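PDB 6TL1: protein TASOR from Homo sapiens, which helps assemble the HUSH complex, which maintains epigenetic silencing at H3K9me3-rich loci by promoting recruitment of SETDB1 and MORC2. Local coordinates for residues L3-V17 / F34-L46. Numbering follows the deposited sequence.
Sequences LFQPLTPGSREFEDV and FNYRRACLVHNEL
The F14 ring has Y36 O at its edge, in plane, 3.5 Å from CZ; the A39 methyl approaches CE2 obliquely. P9 CA sits over the centre of one face. With CG anti to the backbone N (chi1 -174°), F14 reaches from the first turn of its helix to this strand. The H43 ring takes Q5 at its edge, CB in plane, while NE2 donates to OE1 (2.8 Å, 162° at the hydrogen). Amide and ring are nearly coplanar, 24° apart, and the bond lies in the plane of the amide carbonyl; Q5 NE2 bonds weakly to E13 OE1. The F4 ring has L3 CG over one face, offset toward the rim, and V42 CG2 obliquely at CE1, 4.0 Å away.

Backbone bonds join the strands: Q5 and L41 are a hydrogen-bonded antiparallel pair, H43 N donates to L3 O, and L7 N to A39 O (3.0 Å). Beyond that, one water accepts from A39 N and donates to L7 O, carrying the link past the last direct bond. On the F14 side of the sheet, the L7 and L41 side chains cross at about a right angle, L7 CD2 touching L41 CD1 (3.9 Å), and V17 CG2 meets L41 CD2; V17 also packs on A203 and V205 of strand 199-209. On the other side, F4 and V42 reach C86 of helix 82-88. S11 OG accepts from F14 N, an N-cap. Edge strand 4-6 thus leads through a type II turn (T8 to S11) into helix 12-22, which lies nearly at right angles across strand 34-42, on the face carrying L41, at one edge of the five-stranded antiparallel sheet of the TASOR pseudo-PARP domain.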
loop_
_atom_site.group_PDB
_atom_site.type_symbol
_atom_site.label_atom_id
_atom_site.label_comp_id
_atom_site.label_asym_id
_atom_site.label_seq_id
_atom_site.Cartn_x
_atom_site.Cartn_y
_atom_site.Cartn_z
ATOM N N LEU A 3 -11.457 12.641 11.444
ATOM C CA LEU A 3 -10.527 11.880 10.613
ATOM C C LEU A 3 -10.878 10.393 10.587
ATOM O O LEU A 3 -10.829 9.760 9.529
ATOM C CB LEU A 3 -9.095 12.109 11.101
ATOM C CG LEU A 3 -7.977 11.371 10.341
ATOM C CD1 LEU A 3 -8.007 11.716 8.871
ATOM C CD2 LEU A 3 -6.620 11.734 10.930
ATOM N N PHE A 4 -11.263 9.821 11.723
ATOM C CA PHE A 4 -11.571 8.399 11.804
ATOM C C PHE A 4 -13.053 8.192 12.061
ATOM O O PHE A 4 -13.631 8.823 12.955
ATOM C CB PHE A 4 -10.750 7.714 12.900
ATOM C CG PHE A 4 -9.276 7.751 12.648
ATOM C CD1 PHE A 4 -8.714 6.920 11.700
ATOM C CD2 PHE A 4 -8.461 8.638 13.339
ATOM C CE1 PHE A 4 -7.357 6.955 11.450
ATOM C CE2 PHE A 4 -7.101 8.677 13.093
ATOM C CZ PHE A 4 -6.549 7.836 12.147
ATOM N N GLN A 5 -13.661 7.283 11.307
ATOM C CA GLN A 5 -15.041 6.930 11.607
ATOM C C GLN A 5 -15.082 5.485 12.056
ATOM O O GLN A 5 -14.904 4.569 11.214
ATOM C CB GLN A 5 -15.942 7.167 10.396
ATOM C CG GLN A 5 -17.282 6.432 10.474
ATOM C CD GLN A 5 -17.900 6.204 9.111
ATOM O OE1 GLN A 5 -17.341 6.597 8.083
ATOM N NE2 GLN A 5 -19.083 5.608 9.097
ATOM N N PRO A 6 -15.268 5.186 13.330
ATOM C CA PRO A 6 -15.340 3.803 13.787
ATOM C C PRO A 6 -16.543 3.091 13.176
ATOM O O PRO A 6 -17.616 3.683 13.028
ATOM C CB PRO A 6 -15.462 3.911 15.305
ATOM C CG PRO A 6 -14.926 5.287 15.634
ATOM C CD PRO A 6 -15.306 6.143 14.465
ATOM N N LEU A 7 -16.338 1.835 12.784
ATOM C CA LEU A 7 -17.368 1.011 12.174
ATOM C C LEU A 7 -17.767 -0.087 13.149
ATOM O O LEU A 7 -16.912 -0.661 13.836
ATOM C CB LEU A 7 -16.887 0.393 10.858
ATOM C CG LEU A 7 -16.236 1.336 9.847
ATOM C CD1 LEU A 7 -15.530 0.550 8.727
ATOM C CD2 LEU A 7 -17.265 2.291 9.271
ATOM N N THR A 8 -19.060 -0.383 13.200
ATOM C CA THR A 8 -19.537 -1.408 14.115
ATOM C C THR A 8 -19.306 -2.784 13.502
ATOM O O THR A 8 -19.704 -3.017 12.355
ATOM C CB THR A 8 -21.015 -1.209 14.415
ATOM O OG1 THR A 8 -21.210 0.088 14.999
ATOM C CG2 THR A 8 -21.517 -2.272 15.398
ATOM N N PRO A 9 -18.673 -3.709 14.224
ATOM C CA PRO A 9 -18.449 -5.050 13.669
ATOM C C PRO A 9 -19.761 -5.695 13.254
ATOM O O PRO A 9 -20.765 -5.615 13.966
ATOM C CB PRO A 9 -17.789 -5.809 14.829
ATOM C CG PRO A 9 -17.119 -4.735 15.635
ATOM C CD PRO A 9 -18.033 -3.539 15.541
ATOM N N GLY A 10 -19.754 -6.309 12.069
ATOM C CA GLY A 10 -20.931 -6.952 11.528
ATOM C C GLY A 10 -21.778 -6.075 10.637
ATOM O O GLY A 10 -22.650 -6.600 9.928
ATOM N N SER A 11 -21.546 -4.761 10.658
ATOM C CA SER A 11 -22.253 -3.821 9.807
ATOM C C SER A 11 -21.774 -3.938 8.363
ATOM O O SER A 11 -20.711 -4.491 8.077
ATOM C CB SER A 11 -22.029 -2.395 10.303
ATOM O OG SER A 11 -20.760 -1.920 9.862
ATOM N N ARG A 12 -22.572 -3.382 7.444
ATOM C CA ARG A 12 -22.201 -3.388 6.031
ATOM C C ARG A 12 -20.845 -2.722 5.805
ATOM O O ARG A 12 -20.005 -3.239 5.059
ATOM C CB ARG A 12 -23.286 -2.708 5.196
ATOM C CG ARG A 12 -22.905 -2.578 3.723
ATOM C CD ARG A 12 -23.983 -1.866 2.907
ATOM N NE ARG A 12 -25.155 -2.708 2.664
ATOM C CZ ARG A 12 -25.270 -3.558 1.647
ATOM N NH1 ARG A 12 -24.282 -3.693 0.767
ATOM N NH2 ARG A 12 -26.379 -4.275 1.504
ATOM N N GLU A 13 -20.624 -1.551 6.409
ATOM C CA GLU A 13 -19.374 -0.830 6.169
ATOM C C GLU A 13 -18.182 -1.586 6.732
ATOM O O GLU A 13 -17.110 -1.613 6.124
ATOM C CB GLU A 13 -19.442 0.570 6.780
ATOM C CG GLU A 13 -20.584 1.425 6.270
ATOM C CD GLU A 13 -20.313 2.916 6.430
ATOM O OE1 GLU A 13 -20.154 3.377 7.581
ATOM O OE2 GLU A 13 -20.248 3.626 5.403
ATOM N N PHE A 14 -18.354 -2.190 7.904
ATOM C CA PHE A 14 -17.297 -2.981 8.520
ATOM C C PHE A 14 -16.922 -4.169 7.645
ATOM O O PHE A 14 -15.734 -4.439 7.424
ATOM C CB PHE A 14 -17.758 -3.446 9.902
ATOM C CG PHE A 14 -16.705 -4.159 10.707
ATOM C CD1 PHE A 14 -16.502 -5.523 10.547
ATOM C CD2 PHE A 14 -15.940 -3.479 11.638
ATOM C CE1 PHE A 14 -15.552 -6.191 11.295
ATOM C CE2 PHE A 14 -14.985 -4.146 12.389
ATOM C CZ PHE A 14 -14.794 -5.499 12.216
ATOM N N GLU A 15 -17.925 -4.867 7.102
ATOM C CA GLU A 15 -17.632 -6.060 6.323
ATOM C C GLU A 15 -17.109 -5.724 4.934
ATOM O O GLU A 15 -16.379 -6.537 4.361
ATOM C CB GLU A 15 -18.893 -6.922 6.186
ATOM C CG GLU A 15 -19.467 -7.441 7.506
ATOM C CD GLU A 15 -18.466 -8.243 8.325
ATOM O OE1 GLU A 15 -17.635 -8.961 7.725
ATOM O OE2 GLU A 15 -18.505 -8.145 9.572
ATOM N N ASP A 16 -17.425 -4.533 4.413
ATOM C CA ASP A 16 -16.782 -4.041 3.193
ATOM C C ASP A 16 -15.278 -3.862 3.383
ATOM O O ASP A 16 -14.484 -4.199 2.497
ATOM C CB ASP A 16 -17.421 -2.724 2.742
ATOM C CG ASP A 16 -18.747 -2.921 2.010
ATOM O OD1 ASP A 16 -19.096 -4.070 1.666
ATOM O OD2 ASP A 16 -19.444 -1.910 1.779
ATOM N N VAL A 17 -14.870 -3.259 4.503
ATOM C CA VAL A 17 -13.445 -3.058 4.759
ATOM C C VAL A 17 -12.749 -4.399 4.929
ATOM O O VAL A 17 -11.674 -4.634 4.372
ATOM C CB VAL A 17 -13.238 -2.169 5.994
ATOM C CG1 VAL A 17 -11.742 -2.012 6.284
ATOM C CG2 VAL A 17 -13.897 -0.821 5.774
ATOM N N PHE A 34 -6.371 -14.342 10.553
ATOM C CA PHE A 34 -6.576 -12.955 10.951
ATOM C C PHE A 34 -7.972 -12.769 11.521
ATOM O O PHE A 34 -8.960 -13.155 10.892
ATOM C CB PHE A 34 -6.350 -12.019 9.771
ATOM C CG PHE A 34 -4.901 -11.910 9.382
ATOM C CD1 PHE A 34 -4.071 -11.016 10.034
ATOM C CD2 PHE A 34 -4.368 -12.713 8.380
ATOM C CE1 PHE A 34 -2.725 -10.916 9.696
ATOM C CE2 PHE A 34 -3.030 -12.614 8.031
ATOM C CZ PHE A 34 -2.211 -11.723 8.693
ATOM N N ASN A 35 -8.047 -12.184 12.710
ATOM C CA ASN A 35 -9.311 -11.720 13.253
ATOM C C ASN A 35 -9.236 -10.200 13.288
ATOM O O ASN A 35 -8.423 -9.619 14.020
ATOM C CB ASN A 35 -9.578 -12.337 14.625
ATOM C CG ASN A 35 -10.837 -11.796 15.282
ATOM O OD1 ASN A 35 -11.698 -11.209 14.629
ATOM N ND2 ASN A 35 -10.987 -12.070 16.565
ATOM N N TYR A 36 -10.051 -9.559 12.462
ATOM C CA TYR A 36 -10.094 -8.107 12.397
ATOM C C TYR A 36 -11.144 -7.652 13.395
ATOM O O TYR A 36 -12.342 -7.838 13.173
ATOM C CB TYR A 36 -10.407 -7.645 10.982
ATOM C CG TYR A 36 -9.368 -8.106 10.004
ATOM C CD1 TYR A 36 -8.085 -7.574 10.015
ATOM C CD2 TYR A 36 -9.663 -9.106 9.084
ATOM C CE1 TYR A 36 -7.127 -8.015 9.116
ATOM C CE2 TYR A 36 -8.720 -9.549 8.189
ATOM C CZ TYR A 36 -7.451 -9.003 8.210
ATOM O OH TYR A 36 -6.514 -9.446 7.313
ATOM N N ARG A 37 -10.696 -7.070 14.500
ATOM C CA ARG A 37 -11.582 -6.826 15.621
ATOM C C ARG A 37 -12.053 -5.391 15.711
ATOM O O ARG A 37 -13.036 -5.129 16.409
ATOM C CB ARG A 37 -10.896 -7.216 16.929
ATOM C CG ARG A 37 -10.276 -8.618 16.886
ATOM C CD ARG A 37 -10.244 -9.222 18.267
ATOM N NE ARG A 37 -9.433 -10.430 18.332
ATOM C CZ ARG A 37 -9.340 -11.186 19.417
ATOM N NH1 ARG A 37 -10.000 -10.833 20.510
ATOM N NH2 ARG A 37 -8.577 -12.272 19.419
ATOM N N ARG A 38 -11.384 -4.462 15.035
ATOM C CA ARG A 38 -11.915 -3.113 14.935
ATOM C C ARG A 38 -11.451 -2.512 13.620
ATOM O O ARG A 38 -10.461 -2.952 13.028
ATOM C CB ARG A 38 -11.524 -2.231 16.124
ATOM C CG ARG A 38 -10.056 -2.055 16.371
ATOM C CD ARG A 38 -9.859 -1.166 17.588
ATOM N NE ARG A 38 -8.469 -0.759 17.756
ATOM C CZ ARG A 38 -8.076 0.242 18.537
ATOM N NH1 ARG A 38 -8.971 0.943 19.218
ATOM N NH2 ARG A 38 -6.788 0.542 18.633
ATOM N N ALA A 39 -12.201 -1.516 13.158
ATOM C CA ALA A 39 -11.980 -0.948 11.837
ATOM C C ALA A 39 -12.540 0.466 11.805
ATOM O O ALA A 39 -13.598 0.736 12.387
ATOM C CB ALA A 39 -12.627 -1.811 10.748
ATOM N N CYS A 40 -11.817 1.366 11.139
ATOM C CA CYS A 40 -12.267 2.734 10.916
ATOM C C CYS A 40 -12.105 3.110 9.454
ATOM O O CYS A 40 -11.131 2.714 8.811
ATOM C CB CYS A 40 -11.456 3.744 11.742
ATOM S SG CYS A 40 -11.475 3.507 13.509
ATOM N N LEU A 41 -13.047 3.893 8.933
ATOM C CA LEU A 41 -12.798 4.560 7.665
ATOM C C LEU A 41 -12.051 5.859 7.933
ATOM O O LEU A 41 -12.185 6.470 8.998
ATOM C CB LEU A 41 -14.097 4.835 6.900
ATOM C CG LEU A 41 -14.736 3.589 6.293
ATOM C CD1 LEU A 41 -16.177 3.816 5.892
ATOM C CD2 LEU A 41 -13.907 3.121 5.100
ATOM N N VAL A 42 -11.216 6.254 6.984
ATOM C CA VAL A 42 -10.431 7.469 7.118
ATOM C C VAL A 42 -11.061 8.538 6.232
ATOM O O VAL A 42 -11.382 8.284 5.064
ATOM C CB VAL A 42 -8.957 7.223 6.759
ATOM C CG1 VAL A 42 -8.162 8.511 6.889
ATOM C CG2 VAL A 42 -8.371 6.133 7.659
ATOM N N HIS A 43 -11.253 9.728 6.787
ATOM C CA HIS A 43 -11.822 10.837 6.021
ATOM C C HIS A 43 -10.857 12.004 6.167
ATOM O O HIS A 43 -10.989 12.828 7.073
ATOM C CB HIS A 43 -13.253 11.176 6.479
ATOM C CG HIS A 43 -14.169 9.987 6.493
ATOM N ND1 HIS A 43 -14.711 9.470 5.341
ATOM C CD2 HIS A 43 -14.694 9.272 7.518
ATOM C CE1 HIS A 43 -15.485 8.437 5.647
ATOM N NE2 HIS A 43 -15.498 8.304 6.956
ATOM N N ASN A 44 -9.909 12.097 5.237
ATOM C CA ASN A 44 -8.933 13.179 5.266
ATOM C C ASN A 44 -9.187 13.967 3.987
ATOM O O ASN A 44 -8.740 13.573 2.904
ATOM C CB ASN A 44 -7.487 12.644 5.373
ATOM C CG ASN A 44 -6.434 13.774 5.353
ATOM O OD1 ASN A 44 -6.634 14.808 4.716
ATOM N ND2 ASN A 44 -5.365 13.614 6.128
ATOM N N GLU A 45 -9.947 15.058 4.129
ATOM C CA GLU A 45 -10.388 15.830 2.971
ATOM C C GLU A 45 -9.211 16.378 2.171
ATOM O O GLU A 45 -9.252 16.401 0.934
ATOM C CB GLU A 45 -11.320 16.958 3.420
ATOM C CG GLU A 45 -10.872 17.690 4.676
ATOM C CD GLU A 45 -10.234 19.038 4.378
ATOM O OE1 GLU A 45 -9.757 19.699 5.327
ATOM O OE2 GLU A 45 -10.212 19.441 3.194
ATOM N N LEU A 46 -8.154 16.833 2.851
ATOM C CA LEU A 46 -6.993 17.365 2.135
ATOM C C LEU A 46 -6.348 16.297 1.257
ATOM O O LEU A 46 -6.029 16.556 0.090
ATOM C CB LEU A 46 -5.976 17.941 3.120
ATOM C CG LEU A 46 -6.468 19.163 3.893
ATOM C CD1 LEU A 46 -5.372 19.738 4.786
ATOM C CD2 LEU A 46 -6.972 20.208 2.909
HETATM O O HOH W 1 -14.403 -1.056 14.897
#